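PDB 5MDN: DNA polymerase from Pyrobaculum calidifontis, which probably extends DNA chains as a family B DNA polymerase, adding deoxyribonucleotides from their triphosphates and releasing diphosphate. Local coordinates for residues C627-A630 against K631-L635; S739-V743 against D744-E748. One frame throughout, in Å; residues are numbered along the deposited sequence.

Contacts 1 and 2 each cover the start of a helix, 628-643 in the one case and 743-756 in the other, together with the residues leading into it; their centres are about 15 Å apart and their nearest atoms about 5 Å, so they do not touch. Both set apolar side chains against helix 647-666, which receives Leu629 and Val633 from contact 1 and Val743 and Ile747 from contact 2. Contact 1 is the more buried; a cysteine occupies its N-cap, and its charged pair lies at the margin. Contact 2 is farther from the centre of the chain and only partly buried. There an aspartate holds the N-cap, two aspartates lie at the helix start, and a valine-tyrosine contact ties loop to helix.

Contact 1: residues C627-A630 against K631-L635; sequences CELA and KEVQL
Glu628 turns CG beside its backbone N (chi1 -60°) and bends again at chi2, while Lys631 has a matching first torsion (-64°) and bends at chi2 and chi4; the two chains therefore run side by side in the same direction. At their ends OE2 of Glu628 forms a salt bridge of 3.3 Å with NZ of Lys631. A glutamate suits this first turn, where its negative charge probably also interacts favourably with the positive end of the helix dipole. Cys627 is the N-cap: its SG accepts the N-H of Ala630 at 3.5 Å. Cysteine is a less usual cap than serine, threonine, aspartate or asparagine, and its sulfur is a weak acceptor, in keeping with that length. The helix then proceeds through i to i+4 backbone bonds, from Lys631 N to Cys627 O (3.2 Å) through Gln634 N to Ala630 O (2.9 Å). CD1 of Leu629 meets CG1 of Val633 at 4.3 Å, a loose apolar contact; aliphatic residues suit this buried flank. Around this turn, Cys627 packs on Ile677 and Glu628 on Trp678, both in loops, while Leu629 and Val633 lie against Arg664 and Tyr657, so that the start of helix 628-643 packs against loop residues and helix 647-666.

Contact 2: residues S739-V743 against D744-E748; sequences SKVDV and DYYIE
Val741 joins the loop to the helix through an apolar contact, and Val743, the helix's first residue, meets Ile747 one turn on. CG1 of Val741 approaches CE2 of the Tyr746 ring at 3.8 Å, coming in obliquely; Tyr746 suits the place because its ring packs against valine while its OH makes a weak hydrogen bond to Ile718 N. In the second pair, CG2 of Val743 lies 3.6 Å from CD1 of Ile747. Apolar side chains suit this flank because it faces Leu665 of helix 647-666, which both residues touch.

Among the backbone bonds, Tyr745 N donates to Asp742 O, three residues back, at 3.1 Å. The first i to i+4 bond runs from Ile747 N to Val743 O at 3.0 Å.

The acidic side chains gather at the start of the helix. Asp742 holds CG opposite its own N (chi1 -176°), which lays the carboxylate across the next residues: OD1 lies 3.4 Å from Asp744 N, and OD2 lies 3.5 Å from CB of Tyr745. Replacing Asp742 with a leucine would probably leave the first-turn N-H groups without a nearby negative charge and deprive Arg728 of its weak, long ion-pair partner. The carboxylates of Asp742 and Asp744 are turned 52° apart, with OD1 of the former 4.7 Å from OD2 of the latter; their like charges are probably eased by the partial positive charge of the helix end.

Asp742 is also the centre of an inverse gamma turn, so the chain bends sharply just before it coils. An acidic residue at the N-cap is characteristic of helix starts, and here it marks where the loop after strand 729-731 becomes helix 743-756.

Contact 1: residues C627-A630 against K631-L635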
loop_
_atom_site.group_PDB
_atom_site.type_symbol
_atom_site.label_atom_id
_atom_site.label_comp_id
_atom_site.label_asym_id
_atom_site.label_seq_id
_atom_site.Cartn_x
_atom_site.Cartn_y
_atom_site.Cartn_z
ATOM N N CYS A 627 -24.997 -0.093 10.060
ATOM C CA CYS A 627 -24.798 1.074 10.901
ATOM C C CYS A 627 -23.615 0.841 11.839
ATOM O O CYS A 627 -23.100 -0.273 11.971
ATOM C CB CYS A 627 -26.061 1.377 11.705
ATOM S SG CYS A 627 -26.513 0.086 12.896
ATOM N N GLU A 628 -23.180 1.916 12.502
ATOM C CA GLU A 628 -22.017 1.818 13.376
ATOM C C GLU A 628 -22.319 1.082 14.674
ATOM O O GLU A 628 -21.385 0.645 15.354
ATOM C CB GLU A 628 -21.458 3.210 13.672
ATOM C CG GLU A 628 -21.005 3.958 12.430
ATOM C CD GLU A 628 -19.862 3.254 11.717
ATOM O OE1 GLU A 628 -18.972 2.716 12.407
ATOM O OE2 GLU A 628 -19.858 3.230 10.468
ATOM N N LEU A 629 -23.595 0.930 15.033
ATOM C CA LEU A 629 -23.935 0.076 16.167
ATOM C C LEU A 629 -23.758 -1.396 15.812
ATOM O O LEU A 629 -23.283 -2.186 16.636
ATOM C CB LEU A 629 -25.365 0.354 16.627
ATOM C CG LEU A 629 -25.874 -0.516 17.778
ATOM C CD1 LEU A 629 -24.975 -0.369 18.997
ATOM C CD2 LEU A 629 -27.314 -0.167 18.127
ATOM N N ALA A 630 -24.142 -1.782 14.592
ATOM C CA ALA A 630 -23.925 -3.154 14.143
ATOM C C ALA A 630 -22.440 -3.492 14.109
ATOM O O ALA A 630 -22.045 -4.625 14.413
ATOM C CB ALA A 630 -24.559 -3.365 12.770
ATOM N N LYS A 631 -21.602 -2.524 13.728
ATOM C CA LYS A 631 -20.158 -2.734 13.757
ATOM C C LYS A 631 -19.660 -2.916 15.186
ATOM O O LYS A 631 -18.809 -3.775 15.449
ATOM C CB LYS A 631 -19.443 -1.557 13.091
ATOM C CG LYS A 631 -19.734 -1.388 11.609
ATOM C CD LYS A 631 -18.505 -1.693 10.765
ATOM C CE LYS A 631 -18.647 -1.131 9.359
ATOM N NZ LYS A 631 -18.766 0.354 9.375
ATOM N N GLU A 632 -20.167 -2.102 16.116
ATOM C CA GLU A 632 -19.786 -2.241 17.518
ATOM C C GLU A 632 -20.168 -3.613 18.066
ATOM O O GLU A 632 -19.391 -4.230 18.805
ATOM C CB GLU A 632 -20.444 -1.133 18.343
ATOM C CG GLU A 632 -19.988 -1.056 19.794
ATOM C CD GLU A 632 -18.507 -0.757 19.927
ATOM O OE1 GLU A 632 -17.971 -0.023 19.068
ATOM O OE2 GLU A 632 -17.882 -1.250 20.891
ATOM N N VAL A 633 -21.361 -4.104 17.720
ATOM C CA VAL A 633 -21.794 -5.411 18.213
ATOM C C VAL A 633 -21.194 -6.566 17.418
ATOM O O VAL A 633 -21.241 -7.709 17.886
ATOM C CB VAL A 633 -23.327 -5.526 18.262
ATOM C CG1 VAL A 633 -23.901 -4.483 19.213
ATOM C CG2 VAL A 633 -23.932 -5.401 16.880
ATOM N N GLN A 634 -20.638 -6.317 16.226
ATOM C CA GLN A 634 -19.865 -7.369 15.569
ATOM C C GLN A 634 -18.542 -7.582 16.283
ATOM O O GLN A 634 -18.132 -8.722 16.528
ATOM C CB GLN A 634 -19.592 -7.043 14.107
ATOM C CG GLN A 634 -19.331 -8.289 13.284
ATOM C CD GLN A 634 -19.056 -7.988 11.826
ATOM O OE1 GLN A 634 -18.652 -6.879 11.465
ATOM N NE2 GLN A 634 -19.272 -8.981 10.975
ATOM N N LEU A 635 -17.857 -6.493 16.625
ATOM C CA LEU A 635 -16.863 -6.533 17.690
ATOM C C LEU A 635 -17.584 -6.849 18.998
ATOM O O LEU A 635 -18.786 -7.130 18.987
ATOM C CB LEU A 635 -16.096 -5.206 17.774
ATOM C CG LEU A 635 -14.897 -5.005 16.834
ATOM C CD1 LEU A 635 -15.321 -5.036 15.368
ATOM C CD2 LEU A 635 -14.189 -3.696 17.142
#

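Contact 2: residues S739-V743 against D744-E748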
loop_
_atom_site.group_PDB
_atom_site.type_symbol
_atom_site.label_atom_id
_atom_site.label_comp_id
_atom_site.label_asym_id
_atom_site.label_seq_id
_atom_site.Cartn_x
_atom_site.Cartn_y
_atom_site.Cartn_z
ATOM N N SER A 739 -36.124 11.455 18.893
ATOM C CA SER A 739 -35.633 10.170 19.385
ATOM C C SER A 739 -36.754 9.135 19.430
ATOM O O SER A 739 -36.861 8.347 20.370
ATOM C CB SER A 739 -34.967 10.321 20.757
ATOM O OG SER A 739 -33.948 11.306 20.731
ATOM N N LYS A 740 -37.599 9.136 18.401
ATOM C CA LYS A 740 -38.571 8.069 18.155
ATOM C C LYS A 740 -38.158 7.338 16.881
ATOM O O LYS A 740 -38.417 7.808 15.767
ATOM C CB LYS A 740 -39.992 8.613 18.100
ATOM C CG LYS A 740 -40.616 8.769 19.485
ATOM C CD LYS A 740 -40.054 9.955 20.241
ATOM C CE LYS A 740 -40.536 9.985 21.682
ATOM N NZ LYS A 740 -39.811 11.030 22.457
ATOM N N VAL A 741 -37.431 6.240 17.066
ATOM C CA VAL A 741 -36.771 5.500 15.999
ATOM C C VAL A 741 -37.368 4.099 15.904
ATOM O O VAL A 741 -37.678 3.480 16.927
ATOM C CB VAL A 741 -35.249 5.458 16.226
ATOM C CG1 VAL A 741 -34.547 4.846 15.032
ATOM C CG2 VAL A 741 -34.729 6.867 16.491
ATOM N N ASP A 742 -37.528 3.598 14.676
ATOM C CA ASP A 742 -38.074 2.257 14.467
ATOM C C ASP A 742 -37.094 1.234 15.025
ATOM O O ASP A 742 -36.256 0.688 14.302
ATOM C CB ASP A 742 -38.341 1.984 12.985
ATOM C CG ASP A 742 -38.999 0.630 12.746
ATOM O OD1 ASP A 742 -39.471 0.008 13.723
ATOM O OD2 ASP A 742 -39.038 0.181 11.580
ATOM N N VAL A 743 -37.204 0.975 16.329
ATOM C CA VAL A 743 -36.304 0.036 16.994
ATOM C C VAL A 743 -36.474 -1.373 16.438
ATOM O O VAL A 743 -35.504 -2.135 16.360
ATOM C CB VAL A 743 -36.524 0.098 18.522
ATOM C CG1 VAL A 743 -37.386 -1.062 19.025
ATOM C CG2 VAL A 743 -35.199 0.136 19.242
ATOM N N ASP A 744 -37.696 -1.743 16.040
ATOM C CA ASP A 744 -37.932 -3.079 15.501
ATOM C C ASP A 744 -37.079 -3.347 14.268
ATOM O O ASP A 744 -36.730 -4.501 13.993
ATOM C CB ASP A 744 -39.413 -3.253 15.176
ATOM C CG ASP A 744 -40.294 -3.181 16.406
ATOM O OD1 ASP A 744 -39.764 -2.890 17.500
ATOM O OD2 ASP A 744 -41.515 -3.411 16.283
ATOM N N TYR A 745 -36.734 -2.303 13.514
ATOM C CA TYR A 745 -35.822 -2.468 12.387
ATOM C C TYR A 745 -34.417 -2.815 12.872
ATOM O O TYR A 745 -33.812 -3.790 12.411
ATOM C CB TYR A 745 -35.801 -1.183 11.555
ATOM C CG TYR A 745 -34.949 -1.225 10.300
ATOM C CD1 TYR A 745 -33.569 -1.057 10.355
ATOM C CD2 TYR A 745 -35.539 -1.369 9.051
ATOM C CE1 TYR A 745 -32.800 -1.082 9.207
ATOM C CE2 TYR A 745 -34.779 -1.381 7.897
ATOM C CZ TYR A 745 -33.410 -1.242 7.980
ATOM O OH TYR A 745 -32.650 -1.262 6.833
ATOM N N TYR A 746 -33.885 -2.023 13.807
ATOM C CA TYR A 746 -32.489 -2.160 14.204
ATOM C C TYR A 746 -32.211 -3.412 15.026
ATOM O O TYR A 746 -31.065 -3.868 15.052
ATOM C CB TYR A 746 -32.048 -0.915 14.974
ATOM C CG TYR A 746 -31.776 0.263 14.071
ATOM C CD1 TYR A 746 -31.327 0.069 12.772
ATOM C CD2 TYR A 746 -31.977 1.566 14.506
ATOM C CE1 TYR A 746 -31.079 1.135 11.933
ATOM C CE2 TYR A 746 -31.732 2.643 13.671
ATOM C CZ TYR A 746 -31.281 2.419 12.386
ATOM O OH TYR A 746 -31.033 3.481 11.547
ATOM N N ILE A 747 -33.216 -3.986 15.685
ATOM C CA ILE A 747 -33.006 -5.258 16.370
ATOM C C ILE A 747 -33.096 -6.427 15.398
ATOM O O ILE A 747 -32.290 -7.363 15.460
ATOM C CB ILE A 747 -33.991 -5.415 17.544
ATOM C CG1 ILE A 747 -33.578 -4.501 18.699
ATOM C CG2 ILE A 747 -34.065 -6.863 18.005
ATOM C CD1 ILE A 747 -34.566 -3.423 19.015
ATOM N N GLU A 748 -34.050 -6.384 14.468
ATOM C CA GLU A 748 -34.375 -7.586 13.711
ATOM C C GLU A 748 -33.423 -7.846 12.548
ATOM O O GLU A 748 -33.004 -8.991 12.350
ATOM C CB GLU A 748 -35.811 -7.515 13.194
ATOM C CG GLU A 748 -36.866 -7.585 14.283
ATOM C CD GLU A 748 -38.272 -7.500 13.730
ATOM O OE1 GLU A 748 -38.415 -7.332 12.499
ATOM O OE2 GLU A 748 -39.231 -7.595 14.527
#